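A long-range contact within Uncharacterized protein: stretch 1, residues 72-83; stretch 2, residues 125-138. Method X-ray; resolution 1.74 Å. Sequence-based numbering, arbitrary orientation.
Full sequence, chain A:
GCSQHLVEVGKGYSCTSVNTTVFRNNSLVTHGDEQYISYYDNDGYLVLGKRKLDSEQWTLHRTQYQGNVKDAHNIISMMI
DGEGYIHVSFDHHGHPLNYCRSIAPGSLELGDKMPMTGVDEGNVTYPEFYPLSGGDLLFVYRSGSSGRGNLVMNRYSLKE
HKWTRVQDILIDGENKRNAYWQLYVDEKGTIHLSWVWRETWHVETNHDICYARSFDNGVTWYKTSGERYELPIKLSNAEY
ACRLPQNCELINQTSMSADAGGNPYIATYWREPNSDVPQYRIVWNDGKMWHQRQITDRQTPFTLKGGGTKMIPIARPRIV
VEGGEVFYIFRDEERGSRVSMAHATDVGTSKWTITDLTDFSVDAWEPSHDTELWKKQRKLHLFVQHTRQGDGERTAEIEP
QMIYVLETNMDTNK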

# COMPACT_ATOMS: atom_id res chain seq x y z
N ALA A 72 4.80 8.75 -12.11
CA ALA A 72 3.96 7.78 -11.37
C ALA A 72 4.36 7.57 -9.94
O ALA A 72 3.63 6.90 -9.20
CB ALA A 72 3.93 6.44 -12.12
N HIS A 73 5.52 8.07 -9.51
CA HIS A 73 5.86 8.04 -8.09
C HIS A 73 4.99 8.95 -7.24
O HIS A 73 4.84 8.72 -6.02
CB HIS A 73 7.31 8.45 -7.84
CG HIS A 73 8.29 7.47 -8.39
ND1 HIS A 73 8.73 7.50 -9.69
CD2 HIS A 73 8.92 6.42 -7.81
CE1 HIS A 73 9.56 6.50 -9.90
NE2 HIS A 73 9.72 5.84 -8.76
N ASN A 74 4.47 9.99 -7.87
CA ASN A 74 3.96 11.18 -7.19
C ASN A 74 2.49 11.02 -6.68
O ASN A 74 1.63 11.90 -6.87
CB ASN A 74 4.11 12.40 -8.08
CG ASN A 74 5.55 12.85 -8.24
OD1 ASN A 74 6.46 12.04 -8.48
ND2 ASN A 74 5.76 14.16 -8.12
N ILE A 75 2.25 9.89 -6.03
CA ILE A 75 0.90 9.48 -5.64
C ILE A 75 0.26 10.31 -4.53
O ILE A 75 0.93 11.08 -3.83
CB ILE A 75 0.90 7.99 -5.22
CG1 ILE A 75 1.81 7.78 -3.98
CG2 ILE A 75 1.37 7.14 -6.38
CD1 ILE A 75 1.04 7.64 -2.71
N ILE A 76 -1.03 10.10 -4.38
CA ILE A 76 -1.84 10.66 -3.30
C ILE A 76 -2.15 9.52 -2.31
O ILE A 76 -2.69 8.45 -2.70
CB ILE A 76 -3.20 11.14 -3.84
CG1 ILE A 76 -3.06 12.21 -4.93
CG2 ILE A 76 -4.09 11.65 -2.69
CD1 ILE A 76 -4.20 12.16 -5.94
N SER A 77 -1.87 9.76 -1.04
CA SER A 77 -2.36 8.91 0.03
C SER A 77 -3.24 9.74 0.98
O SER A 77 -2.87 10.87 1.37
CB SER A 77 -1.19 8.33 0.84
OG SER A 77 -0.51 7.27 0.17
N MSE A 78 -4.37 9.15 1.37
CA MSE A 78 -5.33 9.78 2.27
C MSE A 78 -5.72 8.87 3.42
O MSE A 78 -5.49 7.64 3.39
CB MSE A 78 -6.57 10.21 1.49
CG MSE A 78 -7.58 9.10 1.36
SE MSE A 78 -9.03 9.36 0.08
CE MSE A 78 -9.70 11.03 0.71
N MSE A 79 -6.33 9.48 4.44
CA MSE A 79 -6.84 8.76 5.61
C MSE A 79 -7.76 9.66 6.38
O MSE A 79 -7.66 10.88 6.28
CB MSE A 79 -5.67 8.34 6.51
CG MSE A 79 -6.01 7.51 7.74
SE MSE A 79 -7.04 5.89 7.37
CE MSE A 79 -5.95 5.09 6.00
N ILE A 80 -8.66 9.08 7.17
CA ILE A 80 -9.59 9.84 8.00
C ILE A 80 -9.23 9.58 9.45
O ILE A 80 -9.00 8.43 9.86
CB ILE A 80 -11.05 9.41 7.79
CG1 ILE A 80 -11.40 9.22 6.29
CG2 ILE A 80 -12.00 10.41 8.47
CD1 ILE A 80 -11.46 10.47 5.48
N ASP A 81 -9.15 10.64 10.24
CA ASP A 81 -8.86 10.52 11.67
C ASP A 81 -10.15 10.29 12.46
O ASP A 81 -11.24 10.27 11.89
CB ASP A 81 -7.99 11.69 12.19
CG ASP A 81 -8.74 13.04 12.25
OD1 ASP A 81 -9.99 13.05 12.28
OD2 ASP A 81 -8.05 14.10 12.26
N GLY A 82 -10.03 10.18 13.78
CA GLY A 82 -11.16 9.83 14.63
C GLY A 82 -12.27 10.87 14.69
O GLY A 82 -13.36 10.56 15.14
N GLU A 83 -11.96 12.11 14.32
CA GLU A 83 -12.93 13.20 14.33
C GLU A 83 -13.47 13.41 12.94
O GLU A 83 -14.34 14.25 12.74
CB GLU A 83 -12.29 14.49 14.85
CG GLU A 83 -12.20 14.55 16.37
CD GLU A 83 -11.29 15.65 16.89
OE1 GLU A 83 -10.62 16.36 16.10
OE2 GLU A 83 -11.20 15.77 18.12
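Stretch 2, residues 125-138: TYPEFYPLSGGDLL

Stretch 2 lies alongside stretch 1 as a strand, a turn and the start of a second strand. Its strand 125-131 runs nearly parallel to strand 76-80, with 16° between their N-to-C directions and a closest approach of the axes of 6.2 Å. No backbone hydrogen bond joins these two strands; they pack through side chains instead, and the contact as a whole buries 649 Å², both sides summed. In register, Ile75 lies nearest Tyr126, Ser77 nearest Glu128 and Met79 nearest Phe129.

Met79, a selenomethionine, covers the most surface. Its CB points toward stretch 2, and the side chain (t, p, p) meets three apolar partners: CB lies 3.4 Å from CB of Phe129, CG lies 3.6 Å from CD2 of Leu137, and SE lies 4.0 Å from CD of Pro131. Because Leu137 belongs to the second strand of stretch 2, this one side chain touches both arms of the hairpin. Those arms are tied to each other by paired backbone bonds, Tyr130 N to Leu138 O at 3.0 Å and Leu138 N to Tyr130 O at 2.7 Å.

Phe129, next in covered area, also points toward stretch 1. With chi1 in m, its ring reaches back along the partner strand: CE2 stands 3.4 Å from Ser77 O, which lies at the ring edge, near its plane, and CD2 is 4.2 Å from Ser77 CB. Glu128 and Tyr130, the residues flanking Phe129, point away, as expected from the alternation of an extended strand.

Ser77 supplies the polar anchor. Its side chain (m) points toward stretch 2, and OG donates a short hydrogen bond of 2.6 Å to Pro127 O. Pro127 itself is turned toward stretch 1, where its CG meets CD1 of Ile75 at 4.2 Å. Nearer the start of both stretches, Tyr126 adopts left-handed backbone angles (61/62); its CB points away, yet OH comes within 3.1 Å of His73 CD2, at the edge of the imidazole. A water bridges the same two residues, donating to His73 O at 2.6 Å and accepting from Tyr126 N at 2.9 Å.

At the far end, Gly82 N donates to Gly135 O at 3.0 Å. The two glycines bring their CA atoms to 3.7 Å; a CB on Gly82 would clash with Gly135 CA, while the backbone angles of Gly135 (105/-12) by themselves call for glycine. Beside them, Asp81 CB rests 3.9 Å from Leu137 CG.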

# COMPACT_ATOMS: atom_id res chain seq x y z
N THR A 125 9.37 10.93 -0.18
CA THR A 125 8.81 10.06 -1.21
C THR A 125 7.90 9.06 -0.49
O THR A 125 8.16 8.73 0.65
CB THR A 125 9.89 9.30 -2.02
OG1 THR A 125 10.95 10.19 -2.43
CG2 THR A 125 9.32 8.65 -3.32
N TYR A 126 6.85 8.59 -1.17
CA TYR A 126 5.99 7.50 -0.69
C TYR A 126 5.28 7.81 0.64
O TYR A 126 5.47 7.11 1.64
CB TYR A 126 6.77 6.18 -0.57
CG TYR A 126 7.52 5.80 -1.82
CD1 TYR A 126 6.87 5.74 -3.06
CD2 TYR A 126 8.88 5.52 -1.78
CE1 TYR A 126 7.55 5.41 -4.21
CE2 TYR A 126 9.57 5.17 -2.93
CZ TYR A 126 8.91 5.11 -4.14
OH TYR A 126 9.61 4.77 -5.26
N PRO A 127 4.42 8.85 0.65
CA PRO A 127 3.59 9.09 1.82
C PRO A 127 2.57 7.96 2.06
O PRO A 127 1.93 7.52 1.10
CB PRO A 127 2.86 10.39 1.47
CG PRO A 127 2.75 10.34 -0.06
CD PRO A 127 4.06 9.73 -0.49
N GLU A 128 2.47 7.50 3.30
CA GLU A 128 1.51 6.46 3.71
C GLU A 128 0.91 6.80 5.05
O GLU A 128 1.64 7.15 5.97
CB GLU A 128 2.19 5.09 3.87
CG GLU A 128 3.05 4.58 2.74
CD GLU A 128 4.01 3.45 3.20
OE1 GLU A 128 3.70 2.70 4.14
OE2 GLU A 128 5.12 3.34 2.66
N PHE A 129 -0.42 6.64 5.17
CA PHE A 129 -1.16 6.82 6.41
C PHE A 129 -1.70 5.47 6.90
O PHE A 129 -2.09 4.63 6.09
CB PHE A 129 -2.35 7.75 6.21
CG PHE A 129 -2.00 9.20 6.00
CD1 PHE A 129 -1.69 10.03 7.06
CD2 PHE A 129 -2.04 9.75 4.72
CE1 PHE A 129 -1.37 11.35 6.85
CE2 PHE A 129 -1.74 11.07 4.52
CZ PHE A 129 -1.43 11.88 5.59
N TYR A 130 -1.80 5.32 8.22
CA TYR A 130 -2.44 4.18 8.87
C TYR A 130 -3.17 4.68 10.09
O TYR A 130 -2.65 5.53 10.83
CB TYR A 130 -1.41 3.11 9.27
CG TYR A 130 -0.51 2.70 8.13
CD1 TYR A 130 -0.89 1.70 7.25
CD2 TYR A 130 0.70 3.38 7.89
CE1 TYR A 130 -0.10 1.34 6.18
CE2 TYR A 130 1.49 3.04 6.81
CZ TYR A 130 1.09 2.03 5.95
OH TYR A 130 1.86 1.69 4.89
N PRO A 131 -4.38 4.15 10.34
CA PRO A 131 -5.11 4.55 11.52
C PRO A 131 -4.69 3.74 12.75
O PRO A 131 -4.47 2.54 12.65
CB PRO A 131 -6.56 4.22 11.14
CG PRO A 131 -6.40 2.97 10.37
CD PRO A 131 -5.11 3.12 9.58
N LEU A 132 -4.62 4.41 13.90
CA LEU A 132 -4.23 3.78 15.15
C LEU A 132 -5.47 3.70 16.01
O LEU A 132 -6.45 4.41 15.77
CB LEU A 132 -3.19 4.64 15.87
CG LEU A 132 -1.86 4.81 15.11
CD1 LEU A 132 -0.96 5.73 15.93
CD2 LEU A 132 -1.20 3.46 14.87
N SER A 133 -5.41 2.84 17.03
CA SER A 133 -6.53 2.73 17.97
C SER A 133 -6.80 4.08 18.62
O SER A 133 -5.88 4.83 18.91
CB SER A 133 -6.23 1.68 19.04
OG SER A 133 -6.51 0.41 18.50
N GLY A 134 -8.08 4.41 18.78
CA GLY A 134 -8.49 5.63 19.45
C GLY A 134 -8.62 6.87 18.59
O GLY A 134 -8.90 7.94 19.11
N GLY A 135 -8.37 6.78 17.29
CA GLY A 135 -8.56 7.93 16.42
C GLY A 135 -7.31 8.66 15.96
O GLY A 135 -7.39 9.44 15.03
N ASP A 136 -6.16 8.35 16.58
CA ASP A 136 -4.87 8.91 16.18
C ASP A 136 -4.47 8.35 14.80
O ASP A 136 -5.04 7.35 14.34
CB ASP A 136 -3.78 8.55 17.20
CG ASP A 136 -3.85 9.42 18.46
OD1 ASP A 136 -4.80 10.20 18.63
OD2 ASP A 136 -2.92 9.29 19.29
N LEU A 137 -3.50 8.98 14.14
CA LEU A 137 -2.99 8.47 12.88
C LEU A 137 -1.49 8.23 12.93
O LEU A 137 -0.77 8.87 13.71
CB LEU A 137 -3.27 9.42 11.71
CG LEU A 137 -4.73 9.70 11.37
CD1 LEU A 137 -4.82 10.58 10.13
CD2 LEU A 137 -5.49 8.39 11.22
N LEU A 138 -1.03 7.31 12.09
CA LEU A 138 0.39 7.11 11.80
C LEU A 138 0.68 7.60 10.40
O LEU A 138 -0.14 7.43 9.50
CB LEU A 138 0.72 5.62 11.86
CG LEU A 138 2.16 5.28 12.17
CD1 LEU A 138 2.49 5.54 13.63
CD2 LEU A 138 2.44 3.83 11.80
O HOH W 1 5.70 9.49 -3.70